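Local coordinates for 16S rRNA processing protein (Pseudomonas aeruginosa, PDB 2F1L) that probably serves as an accessory factor in the final step of 30S ribosomal subunit assembly, where it is needed for efficient processing of 16S rRNA, at residues G24-V29 / V36-F41; L56-E61 / T94-C99. One frame throughout, in Å; residues are numbered along the deposited sequence.

Contact 1. Residues G24-V29 / V36-F41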
ATOM      1  N   GLY A  24      -6.827   4.730 -12.596  1.00 30.45           N
ATOM      2  CA  GLY A  24      -7.265   3.301 -12.694  1.00 29.21           C
ATOM      3  C   GLY A  24      -7.037   2.754 -14.092  1.00 29.10           C
ATOM      4  O   GLY A  24      -6.512   3.455 -14.970  1.00 27.41           O
ATOM      5  N   LYS A  25      -7.424   1.502 -14.329  1.00 32.42           N
ATOM      6  CA  LYS A  25      -7.257   0.928 -15.645  1.00 30.27           C
ATOM      7  C   LYS A  25      -8.299  -0.111 -15.920  1.00 33.17           C
ATOM      8  O   LYS A  25      -8.567  -0.948 -15.059  1.00 34.48           O
ATOM      9  CB  LYS A  25      -5.890   0.300 -15.747  1.00 31.35           C
ATOM     10  CG  LYS A  25      -5.639  -0.305 -17.133  1.00 39.44           C
ATOM     11  CD  LYS A  25      -4.168  -0.399 -17.453  1.00 32.06           C
ATOM     12  CE  LYS A  25      -3.927  -0.721 -18.920  1.00 27.60           C
ATOM     13  NZ  LYS A  25      -2.473  -0.804 -19.197  1.00 23.58           N
ATOM     14  N   ILE A  26      -8.850  -0.074 -17.141  1.00 32.43           N
ATOM     15  CA  ILE A  26      -9.839  -1.045 -17.602  1.00 29.53           C
ATOM     16  C   ILE A  26      -9.138  -2.268 -18.136  1.00 30.79           C
ATOM     17  O   ILE A  26      -8.357  -2.194 -19.077  1.00 30.58           O
ATOM     18  CB  ILE A  26     -10.760  -0.444 -18.698  1.00 29.86           C
ATOM     19  CG1 ILE A  26     -11.459   0.821 -18.203  1.00 29.55           C
ATOM     20  CG2 ILE A  26     -11.834  -1.418 -19.119  1.00 34.22           C
ATOM     21  CD1 ILE A  26     -12.487   1.406 -19.215  1.00 29.61           C
ATOM     22  N   VAL A  27      -9.406  -3.422 -17.538  1.00 35.12           N
ATOM     23  CA  VAL A  27      -8.597  -4.622 -17.833  1.00 33.12           C
ATOM     24  C   VAL A  27      -9.355  -5.814 -18.347  1.00 32.43           C
ATOM     25  O   VAL A  27      -8.758  -6.764 -18.833  1.00 34.83           O
ATOM     26  CB  VAL A  27      -7.829  -5.077 -16.599  1.00 34.00           C
ATOM     27  CG1 VAL A  27      -6.798  -4.046 -16.232  1.00 37.78           C
ATOM     28  CG2 VAL A  27      -8.790  -5.330 -15.418  1.00 40.58           C
ATOM     29  N   SER A  28     -10.667  -5.786 -18.260  1.00 30.99           N
ATOM     30  CA  SER A  28     -11.436  -6.881 -18.773  1.00 30.80           C
ATOM     31  C   SER A  28     -12.899  -6.484 -18.756  1.00 31.80           C
ATOM     32  O   SER A  28     -13.225  -5.329 -18.508  1.00 32.94           O
ATOM     33  CB  SER A  28     -11.246  -8.070 -17.816  1.00 32.32           C
ATOM     34  OG  SER A  28     -11.872  -9.223 -18.340  1.00 32.74           O
ATOM     35  N   VAL A  29     -13.780  -7.461 -18.941  1.00 32.29           N
ATOM     36  CA  VAL A  29     -15.195  -7.216 -18.879  1.00 34.29           C
ATOM     37  C   VAL A  29     -15.695  -7.832 -17.619  1.00 34.48           C
ATOM     38  O   VAL A  29     -15.020  -8.625 -17.067  1.00 35.49           O
ATOM     39  CB  VAL A  29     -15.945  -7.785 -20.080  1.00 35.27           C
ATOM     40  CG1 VAL A  29     -15.521  -7.024 -21.363  1.00 34.32           C
ATOM     41  CG2 VAL A  29     -15.718  -9.285 -20.202  1.00 34.10           C
ATOM     42  N   VAL A  36     -17.476  -3.183 -17.192  1.00 31.68           N
ATOM     43  CA  VAL A  36     -16.067  -3.484 -17.331  1.00 30.77           C
ATOM     44  C   VAL A  36     -15.419  -3.711 -15.948  1.00 33.05           C
ATOM     45  O   VAL A  36     -15.907  -3.242 -14.901  1.00 33.42           O
ATOM     46  CB  VAL A  36     -15.328  -2.361 -18.082  1.00 30.16           C
ATOM     47  CG1 VAL A  36     -15.780  -2.274 -19.531  1.00 32.36           C
ATOM     48  CG2 VAL A  36     -15.527  -1.003 -17.416  1.00 32.32           C
ATOM     49  N   LYS A  37     -14.307  -4.435 -15.959  1.00 33.70           N
ATOM     50  CA  LYS A  37     -13.541  -4.715 -14.771  1.00 33.87           C
ATOM     51  C   LYS A  37     -12.355  -3.749 -14.787  1.00 31.39           C
ATOM     52  O   LYS A  37     -11.717  -3.532 -15.806  1.00 31.30           O
ATOM     53  CB  LYS A  37     -13.085  -6.154 -14.791  1.00 36.23           C
ATOM     54  CG  LYS A  37     -12.528  -6.680 -13.482  1.00 36.18           C
ATOM     55  CD  LYS A  37     -11.510  -7.770 -13.751  1.00 43.51           C
ATOM     56  CE  LYS A  37     -11.577  -8.966 -12.799  1.00 51.08           C
ATOM     57  NZ  LYS A  37     -10.261  -9.659 -12.928  1.00 52.60           N
ATOM     58  N   VAL A  38     -12.114  -3.160 -13.634  1.00 31.66           N
ATOM     59  CA  VAL A  38     -11.289  -1.984 -13.490  1.00 33.84           C
ATOM     60  C   VAL A  38     -10.420  -2.165 -12.257  1.00 33.71           C
ATOM     61  O   VAL A  38     -10.911  -2.545 -11.199  1.00 33.58           O
ATOM     62  CB  VAL A  38     -12.195  -0.735 -13.339  1.00 35.17           C
ATOM     63  CG1 VAL A  38     -11.445   0.427 -12.785  1.00 42.47           C
ATOM     64  CG2 VAL A  38     -12.770  -0.351 -14.701  1.00 35.62           C
ATOM     65  N   TYR A  39      -9.119  -1.943 -12.404  1.00 32.92           N
ATOM     66  CA  TYR A  39      -8.282  -1.811 -11.245  1.00 33.53           C
ATOM     67  C   TYR A  39      -8.318  -0.325 -10.850  1.00 32.62           C
ATOM     68  O   TYR A  39      -8.337   0.561 -11.723  1.00 31.74           O
ATOM     69  CB  TYR A  39      -6.846  -2.262 -11.534  1.00 36.60           C
ATOM     70  CG  TYR A  39      -6.610  -3.753 -11.735  1.00 36.38           C
ATOM     71  CD1 TYR A  39      -7.252  -4.696 -10.975  1.00 42.91           C
ATOM     72  CD2 TYR A  39      -5.651  -4.200 -12.638  1.00 44.75           C
ATOM     73  CE1 TYR A  39      -6.979  -6.060 -11.131  1.00 44.97           C
ATOM     74  CE2 TYR A  39      -5.373  -5.545 -12.802  1.00 47.63           C
ATOM     75  CZ  TYR A  39      -6.049  -6.476 -12.050  1.00 48.49           C
ATOM     76  OH  TYR A  39      -5.804  -7.829 -12.215  1.00 40.28           O
ATOM     77  N   SER A  40      -8.357  -0.043  -9.549  1.00 30.91           N
ATOM     78  CA  SER A  40      -8.352   1.350  -9.084  1.00 30.21           C
ATOM     79  C   SER A  40      -7.032   1.722  -8.448  1.00 27.90           C
ATOM     80  O   SER A  40      -6.499   0.943  -7.700  1.00 32.08           O
ATOM     81  CB  SER A  40      -9.441   1.567  -8.057  1.00 28.66           C
ATOM     82  OG  SER A  40      -9.239   2.787  -7.390  1.00 22.15           O
ATOM     83  N   PHE A  41      -6.542   2.923  -8.709  1.00 27.32           N
ATOM     84  CA  PHE A  41      -5.280   3.408  -8.140  1.00 27.64           C
ATOM     85  C   PHE A  41      -5.474   4.522  -7.096  1.00 27.11           C
ATOM     86  O   PHE A  41      -4.496   5.211  -6.653  1.00 29.33           O
ATOM     87  CB  PHE A  41      -4.361   3.900  -9.284  1.00 29.01           C
ATOM     88  CG  PHE A  41      -4.135   2.875 -10.377  1.00 23.61           C
ATOM     89  CD1 PHE A  41      -4.012   1.522 -10.069  1.00 32.00           C
ATOM     90  CD2 PHE A  41      -3.994   3.268 -11.700  1.00 34.10           C
ATOM     91  CE1 PHE A  41      -3.828   0.576 -11.071  1.00 29.70           C
ATOM     92  CE2 PHE A  41      -3.812   2.326 -12.722  1.00 25.25           C
ATOM     93  CZ  PHE A  41      -3.716   0.985 -12.402  1.00 32.19           C
TER

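Contact 2. Residues L56-E61 / T94-C99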
ATOM      1  N   LEU A  56     -10.218   8.231 -21.216  1.00 34.78           N
ATOM      2  CA  LEU A  56      -9.581   6.959 -21.447  1.00 34.79           C
ATOM      3  C   LEU A  56      -8.440   7.140 -22.411  1.00 34.95           C
ATOM      4  O   LEU A  56      -8.577   7.851 -23.406  1.00 37.41           O
ATOM      5  CB  LEU A  56     -10.582   5.972 -21.993  1.00 35.26           C
ATOM      6  CG  LEU A  56     -11.814   5.773 -21.111  1.00 38.66           C
ATOM      7  CD1 LEU A  56     -12.749   4.806 -21.823  1.00 35.98           C
ATOM      8  CD2 LEU A  56     -11.425   5.272 -19.697  1.00 35.18           C
ATOM      9  N   ARG A  57      -7.317   6.500 -22.123  1.00 33.01           N
ATOM     10  CA  ARG A  57      -6.169   6.600 -22.979  1.00 34.21           C
ATOM     11  C   ARG A  57      -5.513   5.261 -23.174  1.00 35.76           C
ATOM     12  O   ARG A  57      -5.191   4.607 -22.193  1.00 35.90           O
ATOM     13  CB  ARG A  57      -5.152   7.522 -22.351  1.00 35.90           C
ATOM     14  CG  ARG A  57      -3.965   7.797 -23.262  1.00 42.55           C
ATOM     15  CD  ARG A  57      -3.036   8.726 -22.588  1.00 39.11           C
ATOM     16  NE  ARG A  57      -2.389   8.076 -21.462  1.00 39.00           N
ATOM     17  CZ  ARG A  57      -1.966   8.702 -20.365  1.00 43.99           C
ATOM     18  NH1 ARG A  57      -2.130  10.012 -20.203  1.00 47.41           N
ATOM     19  NH2 ARG A  57      -1.387   8.005 -19.406  1.00 43.15           N
ATOM     20  N   ARG A  58      -5.315   4.868 -24.435  1.00 38.27           N
ATOM     21  CA  ARG A  58      -4.617   3.637 -24.786  1.00 39.54           C
ATOM     22  C   ARG A  58      -3.696   3.881 -25.980  1.00 41.72           C
ATOM     23  O   ARG A  58      -4.153   4.360 -26.998  1.00 41.32           O
ATOM     24  CB  ARG A  58      -5.623   2.556 -25.162  1.00 39.40           C
ATOM     25  CG  ARG A  58      -4.972   1.206 -25.410  1.00 43.66           C
ATOM     26  CD  ARG A  58      -5.591   0.446 -26.563  1.00 50.15           C
ATOM     27  NE  ARG A  58      -6.803  -0.160 -26.079  1.00 43.11           N
ATOM     28  CZ  ARG A  58      -8.018   0.045 -26.556  1.00 52.35           C
ATOM     29  NH1 ARG A  58      -8.232   0.825 -27.608  1.00 43.78           N
ATOM     30  NH2 ARG A  58      -9.048  -0.555 -25.960  1.00 56.66           N
ATOM     31  N   ASP A  59      -2.414   3.529 -25.865  1.00 44.59           N
ATOM     32  CA  ASP A  59      -1.424   3.779 -26.938  1.00 46.45           C
ATOM     33  C   ASP A  59      -1.547   5.187 -27.516  1.00 46.14           C
ATOM     34  O   ASP A  59      -1.629   5.354 -28.729  1.00 45.90           O
ATOM     35  CB  ASP A  59      -1.564   2.760 -28.086  1.00 47.25           C
ATOM     36  CG  ASP A  59      -1.416   1.327 -27.617  1.00 55.32           C
ATOM     37  OD1 ASP A  59      -0.402   1.031 -26.949  1.00 66.19           O
ATOM     38  OD2 ASP A  59      -2.316   0.499 -27.910  1.00 65.28           O
ATOM     39  N   GLY A  60      -1.591   6.197 -26.654  1.00 46.05           N
ATOM     40  CA  GLY A  60      -1.790   7.566 -27.120  1.00 46.01           C
ATOM     41  C   GLY A  60      -3.035   7.821 -27.968  1.00 44.04           C
ATOM     42  O   GLY A  60      -3.131   8.817 -28.638  1.00 44.30           O
ATOM     43  N   GLU A  61      -3.981   6.904 -27.961  1.00 44.25           N
ATOM     44  CA  GLU A  61      -5.316   7.154 -28.477  1.00 42.93           C
ATOM     45  C   GLU A  61      -6.151   7.590 -27.256  1.00 41.12           C
ATOM     46  O   GLU A  61      -6.272   6.830 -26.285  1.00 37.70           O
ATOM     47  CB  GLU A  61      -5.831   5.866 -29.111  1.00 42.79           C
ATOM     48  CG  GLU A  61      -7.294   5.817 -29.447  1.00 49.77           C
ATOM     49  CD  GLU A  61      -7.888   4.401 -29.332  1.00 60.13           C
ATOM     50  OE1 GLU A  61      -7.163   3.368 -29.558  1.00 48.95           O
ATOM     51  OE2 GLU A  61      -9.102   4.359 -29.008  1.00 58.82           O
ATOM     52  N   THR A  94     -10.829  -2.857 -23.152  1.00 31.42           N
ATOM     53  CA  THR A  94      -9.720  -3.443 -22.391  1.00 32.25           C
ATOM     54  C   THR A  94      -8.405  -2.723 -22.702  1.00 33.03           C
ATOM     55  O   THR A  94      -8.117  -2.462 -23.833  1.00 34.34           O
ATOM     56  CB  THR A  94      -9.618  -4.963 -22.675  1.00 33.61           C
ATOM     57  OG1 THR A  94     -10.662  -5.659 -21.955  1.00 28.51           O
ATOM     58  CG2 THR A  94      -8.261  -5.525 -22.278  1.00 31.50           C
ATOM     59  N   GLY A  95      -7.623  -2.361 -21.691  1.00 34.01           N
ATOM     60  CA  GLY A  95      -6.334  -1.724 -21.926  1.00 30.26           C
ATOM     61  C   GLY A  95      -6.374  -0.209 -21.874  1.00 30.66           C
ATOM     62  O   GLY A  95      -5.345   0.420 -22.029  1.00 29.98           O
ATOM     63  N   TYR A  96      -7.546   0.387 -21.656  1.00 31.42           N
ATOM     64  CA  TYR A  96      -7.649   1.844 -21.488  1.00 31.75           C
ATOM     65  C   TYR A  96      -7.312   2.264 -20.075  1.00 33.69           C
ATOM     66  O   TYR A  96      -7.889   1.782 -19.103  1.00 34.32           O
ATOM     67  CB  TYR A  96      -9.065   2.329 -21.759  1.00 34.58           C
ATOM     68  CG  TYR A  96      -9.351   2.620 -23.210  1.00 37.08           C
ATOM     69  CD1 TYR A  96      -8.647   3.581 -23.895  1.00 43.19           C
ATOM     70  CD2 TYR A  96     -10.364   1.970 -23.881  1.00 50.18           C
ATOM     71  CE1 TYR A  96      -8.914   3.860 -25.216  1.00 42.54           C
ATOM     72  CE2 TYR A  96     -10.630   2.248 -25.207  1.00 45.34           C
ATOM     73  CZ  TYR A  96      -9.903   3.185 -25.857  1.00 39.47           C
ATOM     74  OH  TYR A  96     -10.168   3.455 -27.164  1.00 43.56           O
ATOM     75  N   GLU A  97      -6.368   3.175 -19.955  1.00 35.08           N
ATOM     76  CA  GLU A  97      -6.114   3.829 -18.691  1.00 33.45           C
ATOM     77  C   GLU A  97      -7.244   4.790 -18.442  1.00 34.35           C
ATOM     78  O   GLU A  97      -7.713   5.459 -19.369  1.00 36.47           O
ATOM     79  CB  GLU A  97      -4.820   4.607 -18.760  1.00 32.53           C
ATOM     80  CG  GLU A  97      -3.615   3.719 -18.934  1.00 32.46           C
ATOM     81  CD  GLU A  97      -2.334   4.493 -19.116  1.00 38.52           C
ATOM     82  OE1 GLU A  97      -2.402   5.683 -19.547  1.00 28.95           O
ATOM     83  OE2 GLU A  97      -1.264   3.889 -18.838  1.00 38.88           O
ATOM     84  N   ILE A  98      -7.689   4.856 -17.196  1.00 34.48           N
ATOM     85  CA  ILE A  98      -8.726   5.805 -16.799  1.00 34.66           C
ATOM     86  C   ILE A  98      -8.005   7.011 -16.246  1.00 35.24           C
ATOM     87  O   ILE A  98      -7.337   6.881 -15.227  1.00 35.51           O
ATOM     88  CB  ILE A  98      -9.611   5.241 -15.682  1.00 34.25           C
ATOM     89  CG1 ILE A  98     -10.242   3.908 -16.103  1.00 35.23           C
ATOM     90  CG2 ILE A  98     -10.679   6.298 -15.287  1.00 37.30           C
ATOM     91  CD1 ILE A  98     -10.726   3.067 -14.998  1.00 36.87           C
ATOM     92  N   CYS A  99      -8.118   8.162 -16.913  1.00 35.41           N
ATOM     93  CA  CYS A  99      -7.356   9.371 -16.557  1.00 35.02           C
ATOM     94  C   CYS A  99      -8.236  10.540 -16.167  1.00 35.95           C
ATOM     95  O   CYS A  99      -9.409  10.594 -16.528  1.00 33.05           O
ATOM     96  CB  CYS A  99      -6.496   9.846 -17.728  1.00 33.89           C
ATOM     97  SG  CYS A  99      -5.357   8.657 -18.338  1.00 42.13           S
TER

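Contact 1. Residues G24-V29 / V36-F41
Lys25 and Tyr39 form an antiparallel hydrogen-bonded pair through their main chains. Lys25 N reaches Tyr39 O at 2.9 Å and Tyr39 N returns the bond to Lys25 O; the same Lys25 O also takes a CA-H...O contact from Val38 CA. Farther along, Lys37 O receives Val27 N in a nearly straight bond (173° at the hydrogen) and, weakly, Ser28 N at 3.5 Å. Lys37 N in turn binds Ser28 O at 2.9 Å.

Two residues, Val27 and Ser28, thus face the single Lys37: a classic beta bulge, at which the register slips by one and the chain turns a corner. The bulge lies in the curled antiparallel sheet of the RimM N-terminal domain, whose strand pairings run round in a closed circuit, as in a beta-barrel.

Ile26 shares a face of the sheet with Val38, its CG1 3.9 Å from Val38 CG2; its CG2 meets Val36 CB at 3.8 Å. Ile98 packs on both Ile26 and Val38. At the bulge, Val27 lies across Tyr39 at about a right angle, with CG2 over the centre of the ring, 4.2 Å above its plane, and Val27 CG1 near Tyr39 CD2.

Aromatic packing covers the Gly24 end. Chi1 of -54° sets Phe41 CG anti to its carbonyl carbon; chi2 (-37°) turns the ring so that one face lies over Gly24 CA, and Phe41 CZ reaches Lys25 CB at 4.0 Å.

Two polar ends reach the second subunit: Lys25 NZ forms a salt bridge with its Glu159, and Tyr39 OH hydrogen-bonds the terminal carboxylate of its Phe187, whose ring stacks on Tyr39.

Contact 2. Residues L56-E61 / T94-C99
Leu56 meets the Tyr96 ring first: its CB lies 3.6 Å from Tyr96 CD1, and CD1 of the leucine sits over one ring face. CD2 branches toward Ile98, 4.0 Å from its CG1, and Leu56 CA makes a CA-H...O contact with Glu97 O.

Arg57 forms the hydrogen-bonded antiparallel pair with Glu97, its N to Glu97 O at 3.0 Å and Glu97 N back to Arg57 O. Their side chains cross on the same face of the sheet in a salt bridge. CD of Arg57 continues the extended chain (chi2 179°), but the bend at chi3 (69°) brings NE round; Arg57 NH2 is modelled 2.5 Å from Glu97 OE1, too short for its fine geometry to be relied on, and NE bonds the same oxygen only weakly. Cys99 SG covers the guanidinium, 3.9 Å above its plane.

Arg58 lies over the opposite face of Tyr96 from Leu56, a cation-pi contact with CZ 3.9 Å from the ring centroid and the two planes 37° apart. NH2 leaves the guanidinium edge to bind Thr94 O at 3.0 Å, and also bonds Thr92 O. A type I' turn, Arg58 to Glu61, then reverses the chain and brings the Glu61 carboxylate to Tyr96 OH at the ring edge; the modelled OH to OE2 spacing is too short to trust in detail.

Around this hairpin end, strand 61-73 packs Ala65 on Leu56 and Arg63 on Tyr96, strand 20-27 lies along the far side of 94-99, and Thr94 OG1 bonds weakly to the carbonyl of Arg91, the last residue of helix 87-91.

Overall arrangement
From the N terminus, strand 20-27 runs to the bulge, and contact 1 closes the short loop of six residues that brings the chain back along 36-41. Contact 2 opens only after contact 1 has closed; it spans a longer excursion of 32 residues, through strands 61-73 and 76-81 and helix 87-91, before 94-99 returns beside 56-61. The contacts are therefore in series, neither nesting nor crossing. They meet where strand 20-27 lies between 35-40 and 97-101: Ile26 N and O probably bond Tyr96 O and Gly95 N, while Val38 touches Ile98. Together they tie four strands into the closed sheet of the N-terminal domain.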